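Beta-glucanase (Clostridium thermocellum, PDB 3WVJ) hydrolyses mixed-linkage beta-1,3-1,4-glucans such as lichenan, as an endo-acting glycoside hydrolase of family 16 with a beta-jellyroll fold. Local coordinates at residues L49-E54 with Y59-G64; F146-F151 with Y208-Y213. All blocks are in the same frame, centred on the assembly; numbering follows the deposited sequence.

Contact 1: residues L49-E54 with Y59-G64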
loop_
_atom_site.group_PDB
_atom_site.type_symbol
_atom_site.label_atom_id
_atom_site.label_comp_id
_atom_site.label_asym_id
_atom_site.label_seq_id
_atom_site.Cartn_x
_atom_site.Cartn_y
_atom_site.Cartn_z
ATOM N N LEU A 49 0.347 6.718 9.196
ATOM C CA LEU A 49 0.313 5.402 9.766
ATOM C C LEU A 49 1.473 5.305 10.722
ATOM O O LEU A 49 2.605 5.647 10.361
ATOM C CB LEU A 49 0.502 4.299 8.673
ATOM C CG LEU A 49 -0.564 4.245 7.585
ATOM C CD1 LEU A 49 -0.210 3.030 6.679
ATOM C CD2 LEU A 49 -1.939 4.039 8.185
ATOM N N THR A 50 1.202 4.883 11.955
ATOM C CA THR A 50 2.255 4.844 12.983
ATOM C C THR A 50 2.392 3.438 13.519
ATOM O O THR A 50 1.430 2.876 14.040
ATOM C CB THR A 50 1.997 5.828 14.145
ATOM O OG1 THR A 50 1.835 7.146 13.605
ATOM C CG2 THR A 50 3.177 5.847 15.107
ATOM N N LEU A 51 3.580 2.882 13.325
ATOM C CA LEU A 51 3.974 1.595 13.863
ATOM C C LEU A 51 4.597 1.904 15.203
ATOM O O LEU A 51 5.495 2.764 15.338
ATOM C CB LEU A 51 5.000 0.974 12.983
ATOM C CG LEU A 51 5.823 -0.201 13.532
ATOM C CD1 LEU A 51 4.900 -1.305 13.980
ATOM C CD2 LEU A 51 6.756 -0.734 12.455
ATOM N N ASP A 52 4.083 1.234 16.207
ATOM C CA ASP A 52 4.450 1.492 17.581
ATOM C C ASP A 52 4.311 0.195 18.361
ATOM O O ASP A 52 3.682 -0.791 17.902
ATOM C CB ASP A 52 3.607 2.637 18.160
ATOM C CG ASP A 52 4.249 3.278 19.388
ATOM O OD1 ASP A 52 5.421 3.027 19.763
ATOM O OD2 ASP A 52 3.553 4.044 20.035
ATOM N N ARG A 53 4.971 0.153 19.498
ATOM C CA ARG A 53 4.898 -0.969 20.364
ATOM C C ARG A 53 3.467 -1.115 20.817
ATOM O O ARG A 53 2.730 -0.116 20.910
ATOM C CB ARG A 53 5.816 -0.738 21.564
ATOM C CG ARG A 53 6.104 -1.996 22.391
ATOM C CD ARG A 53 7.517 -1.977 22.933
ATOM N NE ARG A 53 8.431 -2.064 21.796
ATOM C CZ ARG A 53 9.637 -1.493 21.736
ATOM N NH1 ARG A 53 10.111 -0.786 22.762
ATOM N NH2 ARG A 53 10.371 -1.636 20.637
ATOM N N GLU A 54 3.088 -2.355 21.116
ATOM C CA GLU A 54 1.743 -2.707 21.526
ATOM C C GLU A 54 1.877 -3.364 22.842
ATOM O O GLU A 54 2.757 -4.160 22.991
ATOM C CB GLU A 54 1.113 -3.709 20.525
ATOM C CG GLU A 54 -0.006 -4.578 21.096
ATOM C CD GLU A 54 -1.387 -3.896 21.043
ATOM O OE1 GLU A 54 -1.530 -2.693 21.390
ATOM O OE2 GLU A 54 -2.359 -4.579 20.627
ATOM N N TYR A 59 0.225 -9.388 19.848
ATOM C CA TYR A 59 1.226 -9.002 18.870
ATOM C C TYR A 59 2.136 -7.990 19.602
ATOM O O TYR A 59 1.687 -7.370 20.529
ATOM C CB TYR A 59 0.488 -8.434 17.644
ATOM C CG TYR A 59 -0.508 -9.496 17.069
ATOM C CD1 TYR A 59 -0.174 -10.243 15.936
ATOM C CD2 TYR A 59 -1.755 -9.793 17.742
ATOM C CE1 TYR A 59 -1.011 -11.249 15.425
ATOM C CE2 TYR A 59 -2.613 -10.813 17.248
ATOM C CZ TYR A 59 -2.246 -11.526 16.083
ATOM O OH TYR A 59 -3.087 -12.536 15.562
ATOM N N PRO A 60 3.412 -7.908 19.239
ATOM C CA PRO A 60 4.375 -7.063 19.949
ATOM C C PRO A 60 4.281 -5.655 19.444
ATOM O O PRO A 60 4.746 -4.731 20.106
ATOM C CB PRO A 60 5.753 -7.688 19.605
ATOM C CG PRO A 60 5.473 -8.757 18.619
ATOM C CD PRO A 60 4.045 -8.858 18.296
ATOM N N TYR A 61 3.663 -5.510 18.272
ATOM C CA TYR A 61 3.515 -4.229 17.637
ATOM C C TYR A 61 2.102 -3.896 17.155
ATOM O O TYR A 61 1.321 -4.780 16.857
ATOM C CB TYR A 61 4.484 -4.094 16.483
ATOM C CG TYR A 61 5.899 -4.424 16.914
ATOM C CD1 TYR A 61 6.604 -3.558 17.798
ATOM C CD2 TYR A 61 6.494 -5.625 16.525
ATOM C CE1 TYR A 61 7.871 -3.856 18.208
ATOM C CE2 TYR A 61 7.786 -5.930 16.907
ATOM C CZ TYR A 61 8.467 -5.028 17.764
ATOM O OH TYR A 61 9.736 -5.294 18.198
ATOM N N LYS A 62 1.775 -2.601 17.136
ATOM C CA LYS A 62 0.543 -2.151 16.486
ATOM C C LYS A 62 0.879 -1.215 15.356
ATOM O O LYS A 62 1.851 -0.405 15.447
ATOM C CB LYS A 62 -0.444 -1.484 17.436
ATOM C CG LYS A 62 0.233 -0.429 18.325
ATOM C CD LYS A 62 -0.817 0.299 19.139
ATOM C CE LYS A 62 -0.064 1.173 20.146
ATOM N NZ LYS A 62 -1.057 1.757 21.037
ATOM N N SER A 63 0.036 -1.270 14.350
ATOM C CA SER A 63 0.153 -0.345 13.298
ATOM C C SER A 63 -1.193 -0.075 12.601
ATOM O O SER A 63 -2.267 -0.443 13.086
ATOM C CB SER A 63 1.194 -0.872 12.271
ATOM O OG SER A 63 1.615 0.204 11.445
ATOM N N GLY A 64 -1.127 0.561 11.431
ATOM C CA GLY A 64 -2.334 1.114 10.783
ATOM C C GLY A 64 -2.499 0.511 9.390
ATOM O O GLY A 64 -1.503 0.340 8.659
HETATM O O HOH W 1 1.760 -6.480 23.128
#

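Contact 2: residues F146-F151 with Y208-Y213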
loop_
_atom_site.group_PDB
_atom_site.type_symbol
_atom_site.label_atom_id
_atom_site.label_comp_id
_atom_site.label_asym_id
_atom_site.label_seq_id
_atom_site.Cartn_x
_atom_site.Cartn_y
_atom_site.Cartn_z
ATOM N N PHE A 146 7.877 13.827 -0.125
ATOM C CA PHE A 146 6.753 13.159 -0.738
ATOM C C PHE A 146 7.034 13.012 -2.218
ATOM O O PHE A 146 7.732 13.853 -2.781
ATOM C CB PHE A 146 5.466 13.935 -0.446
ATOM C CG PHE A 146 5.067 13.879 0.990
ATOM C CD1 PHE A 146 4.139 12.962 1.415
ATOM C CD2 PHE A 146 5.626 14.765 1.921
ATOM C CE1 PHE A 146 3.765 12.882 2.718
ATOM C CE2 PHE A 146 5.242 14.711 3.243
ATOM C CZ PHE A 146 4.325 13.750 3.635
ATOM N N HIS A 147 6.532 11.930 -2.819
ATOM C CA HIS A 147 6.622 11.731 -4.248
ATOM C C HIS A 147 5.344 11.112 -4.648
ATOM O O HIS A 147 4.609 10.682 -3.803
ATOM C CB HIS A 147 7.777 10.782 -4.550
ATOM C CG HIS A 147 9.125 11.448 -4.474
ATOM N ND1 HIS A 147 9.843 11.492 -3.341
ATOM C CD2 HIS A 147 9.859 12.106 -5.428
ATOM C CE1 HIS A 147 10.994 12.126 -3.569
ATOM N NE2 HIS A 147 11.001 12.506 -4.842
ATOM N N THR A 148 5.037 11.032 -5.932
ATOM C CA THR A 148 3.849 10.277 -6.320
ATOM C C THR A 148 4.265 8.985 -7.003
ATOM O O THR A 148 5.347 8.918 -7.617
ATOM C CB THR A 148 2.956 11.042 -7.278
ATOM O OG1 THR A 148 3.618 11.022 -8.539
ATOM C CG2 THR A 148 2.748 12.477 -6.810
ATOM N N TYR A 149 3.419 7.965 -6.852
ATOM C CA TYR A 149 3.687 6.592 -7.325
ATOM C C TYR A 149 2.337 6.095 -7.780
ATOM O O TYR A 149 1.283 6.536 -7.261
ATOM C CB TYR A 149 4.167 5.664 -6.206
ATOM C CG TYR A 149 5.390 6.166 -5.473
ATOM C CD1 TYR A 149 6.680 5.856 -5.930
ATOM C CD2 TYR A 149 5.259 6.981 -4.358
ATOM C CE1 TYR A 149 7.802 6.336 -5.270
ATOM C CE2 TYR A 149 6.354 7.451 -3.709
ATOM C CZ TYR A 149 7.624 7.123 -4.164
ATOM O OH TYR A 149 8.713 7.597 -3.502
ATOM N N GLY A 150 2.330 5.179 -8.738
ATOM C CA GLY A 150 1.037 4.781 -9.315
ATOM C C GLY A 150 1.194 3.627 -10.268
ATOM O O GLY A 150 2.323 3.276 -10.604
ATOM N N PHE A 151 0.059 3.041 -10.686
ATOM C CA PHE A 151 0.023 2.039 -11.752
ATOM C C PHE A 151 -1.227 2.187 -12.598
ATOM O O PHE A 151 -2.316 2.494 -12.063
ATOM C CB PHE A 151 0.104 0.631 -11.197
ATOM C CG PHE A 151 -0.795 0.370 -10.020
ATOM C CD1 PHE A 151 -2.090 -0.155 -10.195
ATOM C CD2 PHE A 151 -0.347 0.605 -8.716
ATOM C CE1 PHE A 151 -2.921 -0.429 -9.116
ATOM C CE2 PHE A 151 -1.190 0.361 -7.638
ATOM C CZ PHE A 151 -2.480 -0.160 -7.827
ATOM N N TYR A 208 0.880 10.055 3.938
ATOM C CA TYR A 208 0.230 10.014 2.626
ATOM C C TYR A 208 -0.489 11.333 2.454
ATOM O O TYR A 208 -1.171 11.733 3.356
ATOM C CB TYR A 208 -0.778 8.849 2.593
ATOM C CG TYR A 208 -0.141 7.459 2.843
ATOM C CD1 TYR A 208 0.094 6.594 1.778
ATOM C CD2 TYR A 208 0.263 7.040 4.125
ATOM C CE1 TYR A 208 0.676 5.355 1.972
ATOM C CE2 TYR A 208 0.899 5.815 4.325
ATOM C CZ TYR A 208 1.067 4.958 3.227
ATOM O OH TYR A 208 1.656 3.715 3.301
ATOM N N GLU A 209 -0.402 11.976 1.298
ATOM C CA GLU A 209 -1.194 13.209 1.078
ATOM C C GLU A 209 -2.485 12.948 0.338
ATOM O O GLU A 209 -3.463 13.636 0.559
ATOM C CB GLU A 209 -0.414 14.256 0.295
ATOM C CG GLU A 209 0.948 14.602 0.857
ATOM C CD GLU A 209 1.526 15.789 0.141
ATOM O OE1 GLU A 209 0.838 16.277 -0.798
ATOM O OE2 GLU A 209 2.611 16.265 0.543
ATOM N N TYR A 210 -2.454 11.996 -0.587
ATOM C CA TYR A 210 -3.665 11.690 -1.363
ATOM C C TYR A 210 -3.615 10.292 -1.997
ATOM O O TYR A 210 -2.581 9.616 -1.980
ATOM C CB TYR A 210 -3.966 12.737 -2.438
ATOM C CG TYR A 210 -3.023 12.875 -3.645
ATOM C CD1 TYR A 210 -2.881 11.843 -4.590
ATOM C CD2 TYR A 210 -2.328 14.061 -3.865
ATOM C CE1 TYR A 210 -2.021 11.974 -5.675
ATOM C CE2 TYR A 210 -1.500 14.208 -4.954
ATOM C CZ TYR A 210 -1.370 13.172 -5.851
ATOM O OH TYR A 210 -0.559 13.339 -6.924
ATOM N N VAL A 211 -4.764 9.915 -2.539
ATOM C CA VAL A 211 -4.969 8.734 -3.357
ATOM C C VAL A 211 -6.000 9.178 -4.401
ATOM O O VAL A 211 -7.027 9.851 -4.069
ATOM C CB VAL A 211 -5.555 7.624 -2.501
ATOM C CG1 VAL A 211 -6.260 6.593 -3.365
ATOM C CG2 VAL A 211 -4.485 6.986 -1.656
ATOM N N LYS A 212 -5.689 8.891 -5.665
ATOM C CA LYS A 212 -6.536 9.226 -6.812
ATOM C C LYS A 212 -6.671 8.017 -7.715
ATOM O O LYS A 212 -5.717 7.202 -7.894
ATOM C CB LYS A 212 -5.969 10.412 -7.588
ATOM C CG LYS A 212 -5.972 11.705 -6.802
ATOM C CD LYS A 212 -5.080 12.771 -7.413
ATOM C CE LYS A 212 -5.324 14.104 -6.725
ATOM N NZ LYS A 212 -4.537 15.193 -7.374
ATOM N N TYR A 213 -7.879 7.838 -8.221
ATOM C CA TYR A 213 -8.147 6.827 -9.250
ATOM C C TYR A 213 -8.833 7.466 -10.473
ATOM O O TYR A 213 -9.818 8.253 -10.346
ATOM C CB TYR A 213 -8.940 5.645 -8.662
ATOM C CG TYR A 213 -9.675 4.781 -9.702
ATOM C CD1 TYR A 213 -9.057 3.649 -10.253
ATOM C CD2 TYR A 213 -10.988 5.091 -10.119
ATOM C CE1 TYR A 213 -9.708 2.853 -11.176
ATOM C CE2 TYR A 213 -11.633 4.302 -11.046
ATOM C CZ TYR A 213 -10.984 3.186 -11.545
ATOM O OH TYR A 213 -11.574 2.416 -12.480
#

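Contact 1: residues L49-E54 with Y59-G64
K62 lays its aliphatic chain over the backbone of strand 49-53, with CE 3.2 Å from R53 O and CG near D52 O. Its CG sits between the backbone N and the carbonyl carbon (chi1 48°), and from there the chain runs out straight across the neighbouring strand. E54 meets it at about a right angle: OE1 comes beside CD of K62, while NZ remains 4.5 Å from OE1, too far for a salt bridge. The other oxygen of E54, OE2, is paired with K36.

Beneath these side chains D52 and K62 form an antiparallel hydrogen-bonded pair, D52 N to K62 O at 2.9 Å and K62 N to D52 O at 2.7 Å, both nearly straight. The next pair, R53 with Y61, is non-hydrogen-bonded. Here the guanidinium lies alongside the ring with the planes 57° apart, R53 NE being 4.0 Å from Y61 CE1, so the two groups are not stacked. Closer to the turn, E54 N reaches P60 O at 3.1 Å from above the carbonyl plane, and a water lies between E54 O and Y59 O. On the buried side L51 CD1 packs on Y61 CB at 3.8 Å, and S63 OG bonds to L185 O in the strand 179-187.

Backbone hydrogen bonds thus hold the strands of this beta hairpin together, with the K62 chain and the L51–Y61 contact packed on them, whereas the charged ends of K62 and E54 probably attract each other only at longer range, E54 having its salt bridge with K36.

Contact 2: residues F146-F151 with Y208-Y213
The hydroxyl of Y210 rests on the CG2 methyl of T148, 3.4 Å from OH, while the same oxygen is hydrogen-bonded to OE2 of E78. With OG1 of T148 between the backbone N and the carbonyl carbon (chi1 74°), the CG2 branch is the one that meets the hydroxyl, and the tyrosine ring approaches it obliquely. K212, two residues on from Y210, lays its CE 3.8 Å above the centre of one face of the ring.

The second meeting point is F146 with E209. The carboxylate oxygen OE2 of E209 stands 3.4 Å above one face of the F146 ring, displaced toward the rim, with the two planes 51° apart. The CG methylene of E209 adds an apolar touch, 3.6 Å from F146 CD1. An anionic oxygen over a ring face is not in itself a favourable partner; a long, weak ion pair from OE2 to NH1 of R80 probably offsets some of that cost. At its edge the F146 ring has the backbone N of Y208 near its plane, at 4.2 Å from CE1.

The backbones themselves stay well apart, T148 and Y210 having their CA atoms 9.1 Å from each other, because strand 75-82 runs between and pairs with both. R80 of that strand touches F146, T148 and Y210. E209 and Y210 both face R80, which makes a classic beta bulge within the antiparallel sheet of the family 16 jellyroll.

Both contacts belong to one run of antiparallel neighbours: strand 61-72 pairs with 46-53, that with 204-214, then 75-82 and finally 147-154. Contact 1 joins the first two directly, as a hairpin, whereas contact 2 reaches across the intervening strand mainly through side chains. Although their centres are 23 Å apart, they meet where strands 46-53 and 204-214 lie together: L49 CD1 packs against Y208 CE2 at 3.8 Å, and L49 is backbone-bonded to A206. A bound B3P molecule lies about 10 Å from the side chain of L49 and likewise from that of Y208, so neither side chain touches it.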